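Local coordinates for protein STE5 (Saccharomyces cerevisiae, PDB 3FZE) that serves as a scaffold of yeast pheromone signalling, its minimal scaffold domain acting with the kinase Ste7 to promote phosphorylation of the MAP kinase Fus3, at residues K147-L153 against L164-W170; T5-I9 against F172-L177. All coordinates share one frame; numbering follows the deposited sequence.

Overall arrangement
The chain is a worked example of a short loop nested in a long one. From the N terminus it first supplies helix 2-14, whose residues 5-9 meet their partner only after some 160 further residues. In between come the sheet and helix 35-50. Contact 1 closes the short loop as strand 165-167 returns beside strand 145-150 to become an outermost strand of the mixed sheet; ten residues, none helix or strand, separate the two segments. The chain then turns straight into helix 170-180, and contact 2 pairs residues 172-177 with the N-terminal helix. Contact 1 is nested inside the long loop closed by contact 2. The two touch where Ala-167 meets Val-173 and Val-165 meets Thr-5, joining sheet edge and helix pair.

Contact 1. Residues K147-L153 against L164-W170; sequences KIKVGYL and LVEASSW
The aromatic ring of Tyr-152 leans over the end of strand 165-167: the carbonyl oxygen of Ala-167 lies over one face, offset toward the rim, and Glu-166 OE1 sits at the edge in the ring plane, 3.8 Å from Tyr-152 CD1. One water joins Tyr-152 OH to Ser-168 N, accepting the N-H of Ser-168. Just beyond the end of strand 165-167, at the start of helix 170-180, the indole of Trp-170 turns one face to Val-150 CG1 and CG2, CG1 making a CH-pi contact 4.1 Å from the five-membered ring centroid. With its chain extended beyond CG (chi2 174°), Glu-166 carries its carboxylate to the backbone that follows strand 145-150, where Leu-153 N donates to OE1 at 2.8 Å from above the carboxylate plane; Leu-153 CD1 rests against OE2. Between the backbones, Val-165 N, Lys-149 N, Ala-167 N and Gly-151 N donate in alternation, while Ile-148 and Val-165 lie side by side on the face covered by helices 2-14 and 170-180. This is the parallel ladder of a sheet edge in an alpha/beta/alpha, vWA-like fold.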
# COMPACT_ATOMS: atom_id res chain seq x y z
N LYS A 147 -8.51 0.66 1.87
CA LYS A 147 -7.91 0.02 3.04
C LYS A 147 -8.14 -1.48 2.97
O LYS A 147 -9.28 -1.94 2.99
CB LYS A 147 -8.52 0.59 4.32
CG LYS A 147 -8.27 2.07 4.52
CD LYS A 147 -9.01 2.59 5.74
CE LYS A 147 -8.90 4.10 5.84
NZ LYS A 147 -9.81 4.67 6.88
N ILE A 148 -7.05 -2.24 2.90
CA ILE A 148 -7.15 -3.67 2.68
C ILE A 148 -6.37 -4.49 3.71
O ILE A 148 -5.19 -4.25 3.96
CB ILE A 148 -6.68 -4.10 1.27
CG1 ILE A 148 -7.47 -3.35 0.19
CG2 ILE A 148 -6.84 -5.60 1.09
CD1 ILE A 148 -6.94 -3.60 -1.23
N LYS A 149 -7.05 -5.47 4.29
CA LYS A 149 -6.44 -6.36 5.25
C LYS A 149 -6.13 -7.69 4.57
O LYS A 149 -7.03 -8.37 4.07
CB LYS A 149 -7.38 -6.57 6.44
CG LYS A 149 -6.68 -6.96 7.73
CD LYS A 149 -6.02 -8.31 7.61
CE LYS A 149 -5.43 -8.75 8.94
NZ LYS A 149 -4.93 -10.14 8.83
N VAL A 150 -4.85 -8.04 4.53
CA VAL A 150 -4.43 -9.33 4.00
C VAL A 150 -4.49 -10.38 5.12
O VAL A 150 -3.85 -10.21 6.17
CB VAL A 150 -3.03 -9.26 3.39
CG1 VAL A 150 -2.53 -10.65 3.04
CG2 VAL A 150 -3.05 -8.35 2.16
N GLY A 151 -5.26 -11.43 4.90
CA GLY A 151 -5.52 -12.43 5.92
C GLY A 151 -6.91 -12.24 6.50
O GLY A 151 -7.19 -11.21 7.12
N TYR A 152 -7.78 -13.21 6.28
CA TYR A 152 -9.18 -13.07 6.67
C TYR A 152 -9.36 -12.98 8.18
O TYR A 152 -8.62 -13.60 8.95
CB TYR A 152 -10.03 -14.21 6.11
CG TYR A 152 -10.16 -14.18 4.60
CD1 TYR A 152 -10.63 -13.05 3.94
CD2 TYR A 152 -9.83 -15.30 3.84
CE1 TYR A 152 -10.76 -13.02 2.56
CE2 TYR A 152 -9.96 -15.28 2.45
CZ TYR A 152 -10.42 -14.14 1.82
OH TYR A 152 -10.54 -14.12 0.45
N LEU A 153 -10.34 -12.19 8.60
CA LEU A 153 -10.60 -11.96 10.02
C LEU A 153 -11.86 -12.68 10.46
O LEU A 153 -12.83 -12.77 9.70
CB LEU A 153 -10.75 -10.47 10.29
CG LEU A 153 -9.63 -9.56 9.78
CD1 LEU A 153 -10.07 -8.10 9.80
CD2 LEU A 153 -8.37 -9.76 10.59
N LEU A 164 -13.58 -1.28 5.28
CA LEU A 164 -12.46 -2.20 5.32
C LEU A 164 -12.67 -3.31 4.28
O LEU A 164 -13.79 -3.77 4.08
CB LEU A 164 -12.32 -2.80 6.72
CG LEU A 164 -11.27 -3.92 6.89
CD1 LEU A 164 -9.86 -3.38 6.71
CD2 LEU A 164 -11.43 -4.59 8.25
N VAL A 165 -11.60 -3.73 3.63
CA VAL A 165 -11.67 -4.79 2.63
C VAL A 165 -10.72 -5.91 3.02
O VAL A 165 -9.57 -5.65 3.37
CB VAL A 165 -11.28 -4.27 1.23
CG1 VAL A 165 -11.13 -5.42 0.25
CG2 VAL A 165 -12.33 -3.27 0.74
N GLU A 166 -11.19 -7.15 2.95
CA GLU A 166 -10.35 -8.30 3.32
C GLU A 166 -9.93 -9.11 2.10
O GLU A 166 -10.71 -9.31 1.17
CB GLU A 166 -11.06 -9.20 4.33
CG GLU A 166 -11.13 -8.62 5.74
CD GLU A 166 -11.96 -9.47 6.68
OE1 GLU A 166 -11.80 -10.71 6.68
OE2 GLU A 166 -12.78 -8.89 7.42
N ALA A 167 -8.70 -9.60 2.12
CA ALA A 167 -8.18 -10.37 1.00
C ALA A 167 -7.35 -11.55 1.47
O ALA A 167 -6.79 -11.52 2.57
CB ALA A 167 -7.37 -9.48 0.08
N SER A 168 -7.24 -12.57 0.62
CA SER A 168 -6.61 -13.82 1.01
C SER A 168 -5.08 -13.75 1.07
O SER A 168 -4.46 -14.39 1.92
CB SER A 168 -7.03 -14.94 0.06
OG SER A 168 -6.58 -14.67 -1.25
N SER A 169 -4.48 -13.00 0.16
CA SER A 169 -3.02 -12.95 0.08
C SER A 169 -2.52 -11.65 -0.50
O SER A 169 -3.27 -10.91 -1.16
CB SER A 169 -2.49 -14.13 -0.75
OG SER A 169 -2.78 -13.97 -2.13
N TRP A 170 -1.24 -11.38 -0.26
CA TRP A 170 -0.55 -10.27 -0.92
C TRP A 170 -0.61 -10.41 -2.44
O TRP A 170 -0.77 -9.43 -3.16
CB TRP A 170 0.92 -10.21 -0.47
CG TRP A 170 1.08 -9.74 0.95
CD1 TRP A 170 1.32 -10.53 2.04
CD2 TRP A 170 1.01 -8.40 1.44
NE1 TRP A 170 1.40 -9.76 3.17
CE2 TRP A 170 1.21 -8.45 2.84
CE3 TRP A 170 0.80 -7.15 0.83
CZ2 TRP A 170 1.21 -7.31 3.63
CZ3 TRP A 170 0.80 -6.02 1.63
CH2 TRP A 170 1.00 -6.10 3.02
O HOH W 1 -9.21 -12.50 -1.60

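Contact 2. Residues T5-I9 against F172-L177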
# COMPACT_ATOMS: atom_id res chain seq x y z
N THR A 5 -12.43 -6.93 -3.01
CA THR A 5 -11.12 -6.42 -3.37
C THR A 5 -11.14 -5.92 -4.81
O THR A 5 -10.69 -4.81 -5.09
CB THR A 5 -10.03 -7.51 -3.23
OG1 THR A 5 -9.90 -7.88 -1.85
CG2 THR A 5 -8.69 -6.99 -3.74
N ILE A 6 -11.68 -6.73 -5.71
CA ILE A 6 -11.79 -6.36 -7.12
C ILE A 6 -12.64 -5.11 -7.31
O ILE A 6 -12.22 -4.17 -7.99
CB ILE A 6 -12.37 -7.52 -7.96
CG1 ILE A 6 -11.40 -8.70 -7.99
CG2 ILE A 6 -12.69 -7.05 -9.37
CD1 ILE A 6 -11.95 -9.93 -8.71
N SER A 7 -13.83 -5.10 -6.74
CA SER A 7 -14.72 -3.96 -6.92
C SER A 7 -14.17 -2.69 -6.28
O SER A 7 -14.34 -1.59 -6.80
CB SER A 7 -16.14 -4.27 -6.42
OG SER A 7 -16.14 -4.67 -5.06
N SER A 8 -13.50 -2.83 -5.14
CA SER A 8 -12.89 -1.68 -4.49
C SER A 8 -11.80 -1.10 -5.37
O SER A 8 -11.73 0.12 -5.58
CB SER A 8 -12.33 -2.07 -3.11
OG SER A 8 -13.39 -2.42 -2.24
N ILE A 9 -10.95 -1.97 -5.91
CA ILE A 9 -9.87 -1.52 -6.80
C ILE A 9 -10.43 -0.91 -8.09
O ILE A 9 -9.91 0.08 -8.60
CB ILE A 9 -8.87 -2.67 -7.08
CG1 ILE A 9 -8.07 -2.98 -5.81
CG2 ILE A 9 -7.93 -2.31 -8.22
CD1 ILE A 9 -7.33 -4.29 -5.86
N PHE A 172 -2.88 -11.88 -4.37
CA PHE A 172 -4.19 -11.56 -4.94
C PHE A 172 -4.44 -10.06 -4.97
O PHE A 172 -4.86 -9.52 -5.99
CB PHE A 172 -5.33 -12.26 -4.19
CG PHE A 172 -6.69 -11.90 -4.73
CD1 PHE A 172 -7.22 -12.57 -5.81
CD2 PHE A 172 -7.40 -10.84 -4.18
CE1 PHE A 172 -8.45 -12.22 -6.32
CE2 PHE A 172 -8.63 -10.49 -4.69
CZ PHE A 172 -9.16 -11.18 -5.76
N VAL A 173 -4.16 -9.39 -3.86
CA VAL A 173 -4.36 -7.95 -3.77
C VAL A 173 -3.53 -7.21 -4.80
O VAL A 173 -4.04 -6.36 -5.55
CB VAL A 173 -3.99 -7.42 -2.37
CG1 VAL A 173 -3.99 -5.89 -2.36
CG2 VAL A 173 -4.96 -7.95 -1.33
N LEU A 174 -2.24 -7.53 -4.85
CA LEU A 174 -1.31 -6.80 -5.71
C LEU A 174 -1.46 -7.14 -7.20
O LEU A 174 -1.33 -6.27 -8.05
CB LEU A 174 0.13 -6.98 -5.22
CG LEU A 174 0.36 -6.35 -3.84
CD1 LEU A 174 1.75 -6.70 -3.31
CD2 LEU A 174 0.15 -4.85 -3.91
N GLU A 175 -1.73 -8.41 -7.51
CA GLU A 175 -2.02 -8.79 -8.89
C GLU A 175 -3.29 -8.10 -9.36
O GLU A 175 -3.36 -7.60 -10.48
CB GLU A 175 -2.13 -10.32 -9.06
CG GLU A 175 -0.77 -11.02 -9.06
CD GLU A 175 -0.85 -12.49 -9.46
OE1 GLU A 175 -1.95 -13.04 -9.48
OE2 GLU A 175 0.22 -13.08 -9.74
N THR A 176 -4.30 -8.05 -8.49
CA THR A 176 -5.55 -7.39 -8.84
C THR A 176 -5.32 -5.90 -9.09
O THR A 176 -5.84 -5.33 -10.05
CB THR A 176 -6.63 -7.57 -7.76
OG1 THR A 176 -6.93 -8.96 -7.63
CG2 THR A 176 -7.91 -6.82 -8.17
N LEU A 177 -4.52 -5.29 -8.23
CA LEU A 177 -4.22 -3.88 -8.39
C LEU A 177 -3.51 -3.62 -9.72
O LEU A 177 -3.92 -2.76 -10.51
CB LEU A 177 -3.38 -3.39 -7.21
CG LEU A 177 -2.93 -1.93 -7.28
CD1 LEU A 177 -4.13 -0.98 -7.25
CD2 LEU A 177 -1.95 -1.64 -6.15
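A chi1 of 177° points the Phe-172 ring away from its own backbone N and across to segment 5-9 of helix 2-14, where Thr-5 CB meets its CE2 edge in the ring plane at 3.6 Å. In Thr-176 the chi1 of -62° divides the branches: CG2 goes between Ile-6 and Ile-9, while OG1 turns back along its own helix to donate to Phe-172 O at 2.7 Å. That oxygen also accepts from Thr-176 N, the two donors arriving from opposite faces of the carbonyl plane. The hydroxyl oxygen meanwhile lies over the centre of the Phe-172 ring, 3.6 Å above its plane.

Ile-9 CD1 presses on Thr-176 CG2 at 3.5 Å, tighter than usual van der Waals contact, and Ile-9 CG2 meets Leu-177 CD1 at 4.1 Å. Ile-6 CG1 reaches both Thr-176 CG2 and Phe-172 CZ, the side chains crossing at about right angles. Replacing Thr-176 by an alanine would probably open a gap between Ile-6 and Ile-9 and leave Phe-172 O with the backbone N-H but without the hydroxyl donor.

The axes of the segments 5-9 and 172-177 approach to 9.9 Å, their N-to-C directions 38° apart, and no hydrogen bond joins them. Each threonine hydroxyl is bonded on its own side of the contact, Thr-5 OG1 to Gly-1 O and Thr-176 OG1 to Phe-172 O, so both offer carbon to the partner. The helix pairing therefore rests on apolar shape fit.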